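PDB 5HJ1: pullulanase C protein from Klebsiella pneumoniae subsp. pneumoniae NTUH-K2044, which probably acts as the GspC component of the type II secretion system, and whose PDZ domain, crystallised here, binds a fatty acid, vaccenic acid. Local coordinates for residues A[6-11]-A[69-74]; A[10-15]-A[76-81]; A[23-26]-A[31-34]. All coordinates share one frame; numbering follows the deposited sequence. Where two conformers were deposited one is given.

Contact 1. Residues A[6-11]-A[69-74]; sequences VKRLRE and QAQQAL. With VCA (vaccenic acid), chain B.
Arg8 and Leu74 carry this helix-to-helix contact of the PDZ domain, where the short N-terminal helix 5-9 lies beside helix 67-77. Leu9 and Gln71 add smaller areas. CG of Arg8 sits beside its own backbone N (chi1 -67°), and the chain then bends at chi2 and chi3, which carries the guanidinium across to the neighbouring helix. There NH2 donates to the backbone O of Gln71 at 3.0 Å. The acceptor lies almost exactly in the guanidinium plane, at its edge, and the donor meets a lone pair of the carbonyl in the carbonyl plane. The N-H...O angle of 134° makes the bond bent all the same. NE2 of Gln71 lies over one face of the same guanidinium, 3.8 Å from Arg8 NH2, with the amide and guanidinium planes 34° apart. This amide is packing against the arginine, not bonding to it.

Leu74 works on two fronts. Its CB presses against the charged tip, 3.1 Å from Arg8 NH2, a tight approach, and its CD1 reaches the same nitrogen at 3.7 Å. The other branch, CD2, turns to Leu9, whose side chain it crosses at about a right angle. The contact thus passes from a polar, solvent-facing side at Arg8 and Gln71 to buried leucines, with Ile16 and Ile22 also touching Leu9. That inner side belongs to the fatty acid pocket: Leu9 lines the distal, methyl-terminated part of the vaccenic acid chain, far from its carboxylate. CD2 of Leu9 bridges the two neighbours, 4.0 Å from Leu74 CD2 and 3.9 Å from C15 of vaccenic acid.

Contact 2. Residues A[10-15]-A[76-81]; sequences REQPQN and NLADMT
Gln12 meets Leu77 and Ala78 where the loop between helices 5-9 and 16-19 of this PDZ domain passes the end of helix 67-77. Van der Waals packing of a methyl on an amide comes first. CD2 of Leu77 stands above the amide group of Gln12, 3.8 Å from its CD and as far from its CG, and the two side chains run obliquely to each other. CG of Gln12 lies beside its backbone N (chi1 -53°) and the chain bends at chi2 (-54°), which curls the amide toward the helix end. Leu77 is buried and places CG anti to its backbone N, which brings its methyl end closer to the loop than its CB direction alone would.

Polar atoms meet carbon here. The two segments share no hydrogen bond; OE1 of Gln12 rests 3.5 Å from CA of Ala78, with CB of Ala78 farther off at 4.3 Å. Ala78 directs its methyl away from the loop, so it is chiefly its backbone that receives the glutamine.

Backbone bonding shapes the receiving side. Leu77 to Met80 form a type I beta turn, which carries the chain out of the helix toward strand 82-89. Beyond it Thr81 pairs by backbone with Leu100, and the selenomethionine at Met80 packs on Asn60.

Gln14, two residues on from Gln12, touches vaccenic acid and Leu100, while the Leu77 side chain lies about 5 Å from the ligand at nearest atoms. The contact therefore flanks the fatty acid pocket. The turn itself is closed by Met80 N, which donates to Leu77 O at 3.1 Å.

Contact 3. Residues A[23-26]-A[31-34]; sequences SPVL and LLGY
Leu31 pushes its CD1 methyl into the hollow between Pro24 and Leu26, the main fit in this beta hairpin of strands 20-27 and 30-38. CG of Leu31 is anti to its backbone N (chi1 172°), which leans the branch over the partner strand: CD1 lies 3.8 Å from Pro24 CB and 4.0 Å from Leu26 CD2, with the carbonyl O of Val25 beneath it. Tyr34 flanks the same face. The CE2 corner of its ring comes 3.8 Å from Pro24 CB, so Pro24 CB sits over the notch between the leucine methyl and the tyrosine ring. Tyr34 also touches Ile22, farther back on strand 20-27, and the vaccenic acid, linking the strand pair to the pocket.

Val25 points to the other face. Its CG1 meets CD1 of Leu32 at 4.0 Å, a smaller fit between two methyl groups whose side chains approach obliquely.

The ladder has a beta bulge. Between the non-hydrogen-bonded pairs Pro24-Tyr34 and Leu26-Leu31, the single residue Val25 faces two, Leu32 and Gly33. Leu32 N donates to Val25 O at 2.8 Å in a nearly straight bond, and Val25 N donates to Gly33 O at 2.9 Å. Leu32 takes helical backbone angles, and Gly33 follows with phi 144°, a shape in which a beta carbon would be jammed against the O of Leu32. Ser23 O receives a CA-H...O contact from Tyr34.

Both backbone polar groups of Val25 are satisfied across the bulge, so the strands stay paired despite the extra residue. The directional bonds are all backbone, while the side chains add apolar packing without direction of its own.

From the N terminus, helix 5-9 opens contact 1 and the loop after it opens contact 2; the two share Arg10 and Glu11. The chain then runs through strands 20-27 and 30-38, whose hairpin closes the short loop of contact 3. Only after strands 54-59 and 62-63 does helix 67-77 close contact 1 at 69-74; its end and the following beta turn close contact 2 at 76-81. These two long loops overlap and cross, and both enclose contact 3. Contacts 1 and 2 tie the N-terminal segment to this helix and turn and meet where Leu9 CD2 packs 4.2 Å from Leu77 CD1. Contact 3 stands apart in the sheet, its centre about 21 Å from that of contact 2.

Contact 1. Residues A[6-11]-A[69-74]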
loop_
_atom_site.group_PDB
_atom_site.type_symbol
_atom_site.label_atom_id
_atom_site.label_comp_id
_atom_site.label_asym_id
_atom_site.label_seq_id
_atom_site.Cartn_x
_atom_site.Cartn_y
_atom_site.Cartn_z
ATOM N N VAL A 6 5.172 -7.707 0.672
ATOM C CA VAL A 6 5.783 -7.243 -0.593
ATOM C C VAL A 6 5.999 -8.392 -1.525
ATOM O O VAL A 6 5.615 -8.345 -2.701
ATOM C CB VAL A 6 7.092 -6.470 -0.328
ATOM C CG1 VAL A 6 7.817 -6.102 -1.609
ATOM C CG2 VAL A 6 6.774 -5.236 0.484
ATOM N N LYS A 7 6.554 -9.467 -0.973
ATOM C CA LYS A 7 6.798 -10.645 -1.774
ATOM C C LYS A 7 5.460 -11.171 -2.324
ATOM O O LYS A 7 5.407 -11.630 -3.448
ATOM C CB LYS A 7 7.611 -11.684 -0.988
ATOM C CG LYS A 7 8.960 -11.149 -0.488
ATOM C CD LYS A 7 9.770 -10.487 -1.601
ATOM C CE LYS A 7 11.200 -10.152 -1.209
ATOM N NZ LYS A 7 12.006 -9.567 -2.322
ATOM N N ARG A 8 4.379 -11.013 -1.571
ATOM C CA ARG A 8 3.069 -11.404 -2.093
ATOM C C ARG A 8 2.468 -10.445 -3.117
ATOM O O ARG A 8 1.714 -10.895 -3.948
ATOM C CB ARG A 8 2.047 -11.688 -0.989
ATOM C CG ARG A 8 2.394 -12.928 -0.166
ATOM C CD ARG A 8 1.130 -13.707 0.113
ATOM N NE ARG A 8 0.160 -12.965 0.917
ATOM C CZ ARG A 8 -1.155 -13.201 0.939
ATOM N NH1 ARG A 8 -1.719 -14.095 0.133
ATOM N NH2 ARG A 8 -1.928 -12.487 1.740
ATOM N N LEU A 9 2.744 -9.131 -3.069
ATOM C CA LEU A 9 2.196 -8.186 -4.102
ATOM C C LEU A 9 2.770 -8.410 -5.512
ATOM O O LEU A 9 2.187 -8.008 -6.532
ATOM C CB LEU A 9 2.482 -6.699 -3.744
ATOM C CG LEU A 9 1.650 -5.996 -2.682
ATOM C CD1 LEU A 9 2.286 -4.665 -2.298
ATOM C CD2 LEU A 9 0.222 -5.756 -3.157
ATOM N N ARG A 10 3.939 -9.027 -5.551
ATOM C CA ARG A 10 4.607 -9.338 -6.791
ATOM C C ARG A 10 3.844 -10.346 -7.691
ATOM O O ARG A 10 4.094 -10.411 -8.904
ATOM C CB ARG A 10 6.031 -9.809 -6.450
ATOM C CG ARG A 10 6.891 -10.175 -7.640
ATOM C CD ARG A 10 8.336 -10.438 -7.245
ATOM N NE ARG A 10 9.047 -9.235 -6.796
ATOM C CZ ARG A 10 9.258 -8.867 -5.532
ATOM N NH1 ARG A 10 8.829 -9.602 -4.517
ATOM N NH2 ARG A 10 9.930 -7.747 -5.275
ATOM N N GLU A 11 2.884 -11.082 -7.125
ATOM C CA GLU A 11 2.107 -12.098 -7.873
ATOM C C GLU A 11 0.997 -11.537 -8.755
ATOM O O GLU A 11 0.431 -12.240 -9.578
ATOM C CB GLU A 11 1.398 -13.015 -6.883
ATOM C CG GLU A 11 2.267 -13.606 -5.783
ATOM C CD GLU A 11 1.462 -14.509 -4.852
ATOM O OE1 GLU A 11 0.585 -15.258 -5.359
ATOM O OE2 GLU A 11 1.715 -14.488 -3.625
ATOM N N GLN A 69 -5.202 -9.855 9.405
ATOM C CA GLN A 69 -6.069 -9.000 8.560
ATOM C C GLN A 69 -5.391 -8.625 7.251
ATOM O O GLN A 69 -5.981 -8.726 6.161
ATOM C CB GLN A 69 -6.521 -7.761 9.330
ATOM C CG GLN A 69 -7.639 -8.084 10.301
ATOM C CD GLN A 69 -8.888 -8.620 9.582
ATOM O OE1 GLN A 69 -9.326 -8.057 8.596
ATOM N NE2 GLN A 69 -9.503 -9.665 10.132
ATOM N N ALA A 70 -4.144 -8.216 7.316
ATOM C CA ALA A 70 -3.451 -7.879 6.100
ATOM C C ALA A 70 -3.412 -9.052 5.158
ATOM O O ALA A 70 -3.536 -8.866 3.940
ATOM C CB ALA A 70 -2.043 -7.374 6.397
ATOM N N GLN A 71 -3.225 -10.266 5.691
ATOM C CA GLN A 71 -3.223 -11.452 4.851
ATOM C C GLN A 71 -4.531 -11.561 4.117
ATOM O O GLN A 71 -4.546 -11.836 2.934
ATOM C CB GLN A 71 -2.999 -12.740 5.669
ATOM C CG GLN A 71 -1.651 -12.812 6.361
ATOM C CD GLN A 71 -0.482 -12.975 5.403
ATOM O OE1 GLN A 71 0.289 -12.034 5.202
ATOM N NE2 GLN A 71 -0.360 -14.156 4.786
ATOM N N GLN A 72 -5.615 -11.351 4.838
ATOM C CA GLN A 72 -6.959 -11.427 4.241
ATOM C C GLN A 72 -7.111 -10.354 3.154
ATOM O O GLN A 72 -7.513 -10.646 2.029
ATOM C CB GLN A 72 -8.003 -11.331 5.352
ATOM C CG GLN A 72 -9.458 -11.516 4.939
ATOM C CD GLN A 72 -10.380 -11.835 6.126
ATOM O OE1 GLN A 72 -11.610 -11.861 5.980
ATOM N NE2 GLN A 72 -9.791 -12.103 7.305
ATOM N N ALA A 73 -6.695 -9.135 3.456
ATOM C CA ALA A 73 -6.784 -8.055 2.465
ATOM C C ALA A 73 -6.023 -8.373 1.170
ATOM O O ALA A 73 -6.508 -8.148 0.061
ATOM C CB ALA A 73 -6.265 -6.777 3.073
ATOM N N LEU A 74 -4.842 -8.945 1.303
ATOM C CA LEU A 74 -4.034 -9.277 0.133
ATOM C C LEU A 74 -4.607 -10.405 -0.731
ATOM O O LEU A 74 -4.534 -10.345 -1.965
ATOM C CB LEU A 74 -2.629 -9.673 0.611
ATOM C CG LEU A 74 -1.833 -8.521 1.182
ATOM C CD1 LEU A 74 -0.640 -9.027 1.983
ATOM C CD2 LEU A 74 -1.380 -7.587 0.064
HETATM O O2 VCA B . -0.769 1.759 -15.656
HETATM C C1 VCA B . -1.954 1.581 -16.011
HETATM O O1 VCA B . -2.380 1.938 -17.133
HETATM C C2 VCA B . -2.901 0.921 -15.028
HETATM C C3 VCA B . -3.075 -0.560 -15.361
HETATM C C4 VCA B . -2.565 -1.454 -14.233
HETATM C C5 VCA B . -2.578 -0.731 -12.891
HETATM C C6 VCA B . -1.413 0.239 -12.789
HETATM C C7 VCA B . -1.256 0.809 -11.387
HETATM C C8 VCA B . -1.512 -0.214 -10.281
HETATM C C9 VCA B . -1.318 0.467 -8.931
HETATM C C10 VCA B . -1.677 -0.364 -7.705
HETATM C C11 VCA B . -1.605 0.560 -6.543
HETATM C C12 VCA B . -1.539 0.208 -5.275
HETATM C C13 VCA B . -1.417 -1.197 -4.733
HETATM C C14 VCA B . -0.935 -0.926 -3.320
HETATM C C15 VCA B . -0.765 -2.091 -2.368
HETATM C C16 VCA B . 0.129 -1.521 -1.279
HETATM C C17 VCA B . 0.037 -2.233 0.042
HETATM C C18 VCA B . 1.034 -1.562 0.963
#

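Contact 2. Residues A[10-15]-A[76-81]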
loop_
_atom_site.group_PDB
_atom_site.type_symbol
_atom_site.label_atom_id
_atom_site.label_comp_id
_atom_site.label_asym_id
_atom_site.label_seq_id
_atom_site.Cartn_x
_atom_site.Cartn_y
_atom_site.Cartn_z
ATOM N N ARG A 10 3.939 -9.027 -5.551
ATOM C CA ARG A 10 4.607 -9.338 -6.791
ATOM C C ARG A 10 3.844 -10.346 -7.691
ATOM O O ARG A 10 4.094 -10.411 -8.904
ATOM C CB ARG A 10 6.031 -9.809 -6.450
ATOM C CG ARG A 10 6.891 -10.175 -7.640
ATOM C CD ARG A 10 8.336 -10.438 -7.245
ATOM N NE ARG A 10 9.047 -9.235 -6.796
ATOM C CZ ARG A 10 9.258 -8.867 -5.532
ATOM N NH1 ARG A 10 8.829 -9.602 -4.517
ATOM N NH2 ARG A 10 9.930 -7.747 -5.275
ATOM N N GLU A 11 2.884 -11.082 -7.125
ATOM C CA GLU A 11 2.107 -12.098 -7.873
ATOM C C GLU A 11 0.997 -11.537 -8.755
ATOM O O GLU A 11 0.431 -12.240 -9.578
ATOM C CB GLU A 11 1.398 -13.015 -6.883
ATOM C CG GLU A 11 2.267 -13.606 -5.783
ATOM C CD GLU A 11 1.462 -14.509 -4.852
ATOM O OE1 GLU A 11 0.585 -15.258 -5.359
ATOM O OE2 GLU A 11 1.715 -14.488 -3.625
ATOM N N GLN A 12 0.633 -10.285 -8.546
ATOM C CA GLN A 12 -0.464 -9.684 -9.292
ATOM C C GLN A 12 -0.054 -9.389 -10.731
ATOM O O GLN A 12 1.071 -8.963 -10.960
ATOM C CB GLN A 12 -0.920 -8.378 -8.593
ATOM C CG GLN A 12 -1.243 -8.561 -7.111
ATOM C CD GLN A 12 -2.257 -9.670 -6.879
ATOM O OE1 GLN A 12 -3.257 -9.779 -7.607
ATOM N NE2 GLN A 12 -2.017 -10.492 -5.862
ATOM N N PRO A 13 -0.967 -9.616 -11.700
ATOM C CA PRO A 13 -0.672 -9.329 -13.111
ATOM C C PRO A 13 -0.377 -7.850 -13.339
ATOM O O PRO A 13 0.276 -7.498 -14.336
ATOM C CB PRO A 13 -1.956 -9.746 -13.848
ATOM C CG PRO A 13 -3.030 -9.686 -12.814
ATOM C CD PRO A 13 -2.382 -10.000 -11.495
ATOM N N GLN A 14 -0.905 -6.973 -12.467
ATOM C CA GLN A 14 -0.544 -5.574 -12.577
ATOM C C GLN A 14 0.866 -5.652 -12.003
ATOM O O GLN A 14 1.150 -6.448 -11.110
ATOM C CB GLN A 14 -1.432 -4.595 -11.772
ATOM C CG GLN A 14 -2.896 -4.629 -12.155
ATOM C CD GLN A 14 -3.586 -5.823 -11.555
ATOM O OE1 GLN A 14 -3.039 -6.483 -10.669
ATOM N NE2 GLN A 14 -4.791 -6.097 -12.011
ATOM N N ASN A 15 1.752 -4.882 -12.581
ATOM C CA ASN A 15 3.134 -4.848 -12.166
ATOM C C ASN A 15 3.229 -3.824 -11.038
ATOM O O ASN A 15 3.843 -2.778 -11.195
ATOM C CB ASN A 15 3.939 -4.432 -13.384
ATOM C CG ASN A 15 3.697 -5.373 -14.557
ATOM O OD1 ASN A 15 3.637 -6.588 -14.364
ATOM N ND2 ASN A 15 3.522 -4.821 -15.764
ATOM N N ASN A 76 -7.656 -11.021 -1.063
ATOM C CA ASN A 76 -8.807 -10.361 -1.703
ATOM C C ASN A 76 -8.480 -9.457 -2.904
ATOM O O ASN A 76 -9.357 -9.278 -3.758
ATOM C CB ASN A 76 -9.604 -9.532 -0.703
ATOM C CG ASN A 76 -10.302 -10.349 0.340
ATOM O OD1 ASN A 76 -10.346 -11.592 0.280
ATOM N ND2 ASN A 76 -10.875 -9.651 1.329
ATOM N N LEU A 77 -7.285 -8.861 -2.966
ATOM C CA LEU A 77 -6.881 -7.971 -4.086
ATOM C C LEU A 77 -6.831 -8.676 -5.472
ATOM O O LEU A 77 -7.076 -8.045 -6.516
ATOM C CB LEU A 77 -5.531 -7.285 -3.731
ATOM C CG LEU A 77 -4.935 -6.151 -4.592
ATOM C CD1 LEU A 77 -3.939 -5.330 -3.776
ATOM C CD2 LEU A 77 -4.289 -6.629 -5.890
ATOM N N ALA A 78 -6.563 -9.982 -5.465
ATOM C CA ALA A 78 -6.484 -10.800 -6.690
ATOM C C ALA A 78 -7.551 -10.525 -7.784
ATOM O O ALA A 78 -7.206 -10.207 -8.934
ATOM C CB ALA A 78 -6.482 -12.282 -6.310
ATOM N N ASP A 79 -8.836 -10.642 -7.455
ATOM C CA ASP A 79 -9.862 -10.394 -8.478
ATOM C C ASP A 79 -10.572 -9.046 -8.309
ATOM O O ASP A 79 -11.737 -8.933 -8.675
ATOM C CB ASP A 79 -10.894 -11.539 -8.556
ATOM C CG ASP A 79 -10.278 -12.879 -8.963
ATOM O OD1 ASP A 79 -9.398 -13.389 -8.241
ATOM O OD2 ASP A 79 -10.723 -13.451 -9.982
HETATM N N MSE A 80 -9.897 -8.018 -7.777
HETATM C CA MSE A 80 -10.565 -6.717 -7.633
HETATM C C MSE A 80 -10.289 -5.843 -8.810
HETATM O O MSE A 80 -9.205 -5.912 -9.410
HETATM C CB MSE A 80 -10.172 -6.017 -6.336
HETATM C CG MSE A 80 -10.963 -6.658 -5.215
HETATM SE SE MSE A 80 -10.508 -6.020 -3.429
HETATM C CE MSE A 80 -11.814 -4.541 -3.287
ATOM N N THR A 81 -11.239 -4.963 -9.123
ATOM C CA THR A 81 -11.097 -4.042 -10.240
ATOM C C THR A 81 -10.651 -2.618 -9.790
ATOM O O THR A 81 -10.148 -1.847 -10.573
ATOM C CB THR A 81 -12.408 -3.947 -11.062
ATOM O OG1 THR A 81 -12.156 -3.254 -12.290
ATOM C CG2 THR A 81 -13.518 -3.228 -10.318
#

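Contact 3. Residues A[23-26]-A[31-34]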
loop_
_atom_site.group_PDB
_atom_site.type_symbol
_atom_site.label_atom_id
_atom_site.label_comp_id
_atom_site.label_asym_id
_atom_site.label_seq_id
_atom_site.Cartn_x
_atom_site.Cartn_y
_atom_site.Cartn_z
ATOM N N SER A 23 8.562 -0.506 1.809
ATOM C CA SER A 23 9.269 -1.117 2.970
ATOM C C SER A 23 8.392 -1.108 4.228
ATOM O O SER A 23 7.919 -0.004 4.646
ATOM C CB SER A 23 10.475 -0.321 3.365
ATOM O OG SER A 23 11.358 -0.310 2.277
ATOM N N PRO A 24 8.218 -2.276 4.932
ATOM C CA PRO A 24 7.535 -2.239 6.205
ATOM C C PRO A 24 8.303 -1.307 7.134
ATOM O O PRO A 24 9.528 -1.258 7.060
ATOM C CB PRO A 24 7.586 -3.680 6.672
ATOM C CG PRO A 24 8.684 -4.264 5.970
ATOM C CD PRO A 24 8.762 -3.584 4.635
ATOM N N VAL A 25 7.562 -0.651 8.016
ATOM C CA VAL A 25 8.198 0.244 9.029
ATOM C C VAL A 25 7.917 -0.299 10.420
ATOM O O VAL A 25 6.788 -0.415 10.827
ATOM C CB VAL A 25 7.634 1.669 8.915
ATOM C CG1 VAL A 25 8.301 2.568 9.965
ATOM C CG2 VAL A 25 7.795 2.223 7.519
ATOM N N LEU A 26 8.979 -0.724 11.069
ATOM C CA LEU A 26 8.889 -1.246 12.424
ATOM C C LEU A 26 9.248 -0.227 13.469
ATOM O O LEU A 26 10.186 0.501 13.314
ATOM C CB LEU A 26 9.866 -2.425 12.641
ATOM C CG LEU A 26 9.719 -3.551 11.655
ATOM C CD1 LEU A 26 10.648 -4.663 12.065
ATOM C CD2 LEU A 26 8.314 -4.048 11.589
ATOM N N LEU A 31 4.254 -3.000 13.791
ATOM C CA LEU A 31 4.400 -2.588 12.435
ATOM C C LEU A 31 3.599 -1.279 12.324
ATOM O O LEU A 31 2.408 -1.232 12.639
ATOM C CB LEU A 31 3.857 -3.701 11.550
ATOM C CG LEU A 31 3.722 -3.441 10.083
ATOM C CD1 LEU A 31 5.037 -3.256 9.458
ATOM C CD2 LEU A 31 3.082 -4.675 9.445
ATOM N N LEU A 32 4.215 -0.185 11.905
ATOM C CA LEU A 32 3.527 1.110 11.767
ATOM C C LEU A 32 2.754 1.253 10.436
ATOM O O LEU A 32 1.815 2.027 10.324
ATOM C CB LEU A 32 4.525 2.266 11.824
ATOM C CG LEU A 32 5.288 2.378 13.134
ATOM C CD1 LEU A 32 6.142 3.628 13.105
ATOM C CD2 LEU A 32 4.359 2.421 14.308
ATOM N N GLY A 33 3.182 0.454 9.491
ATOM C CA GLY A 33 2.587 0.514 8.134
ATOM C C GLY A 33 3.691 0.256 7.172
ATOM O O GLY A 33 4.744 -0.278 7.476
ATOM N N TYR A 34 3.421 0.607 5.912
ATOM C CA TYR A 34 4.355 0.367 4.809
ATOM C C TYR A 34 4.716 1.662 4.178
ATOM O O TYR A 34 3.819 2.412 3.684
ATOM C CB TYR A 34 3.752 -0.573 3.740
ATOM C CG TYR A 34 3.580 -1.959 4.274
ATOM C CD1 TYR A 34 2.452 -2.313 5.038
ATOM C CD2 TYR A 34 4.561 -2.923 4.109
ATOM C CE1 TYR A 34 2.373 -3.581 5.609
ATOM C CE2 TYR A 34 4.441 -4.203 4.650
ATOM C CZ TYR A 34 3.314 -4.515 5.401
ATOM O OH TYR A 34 3.190 -5.805 5.976
#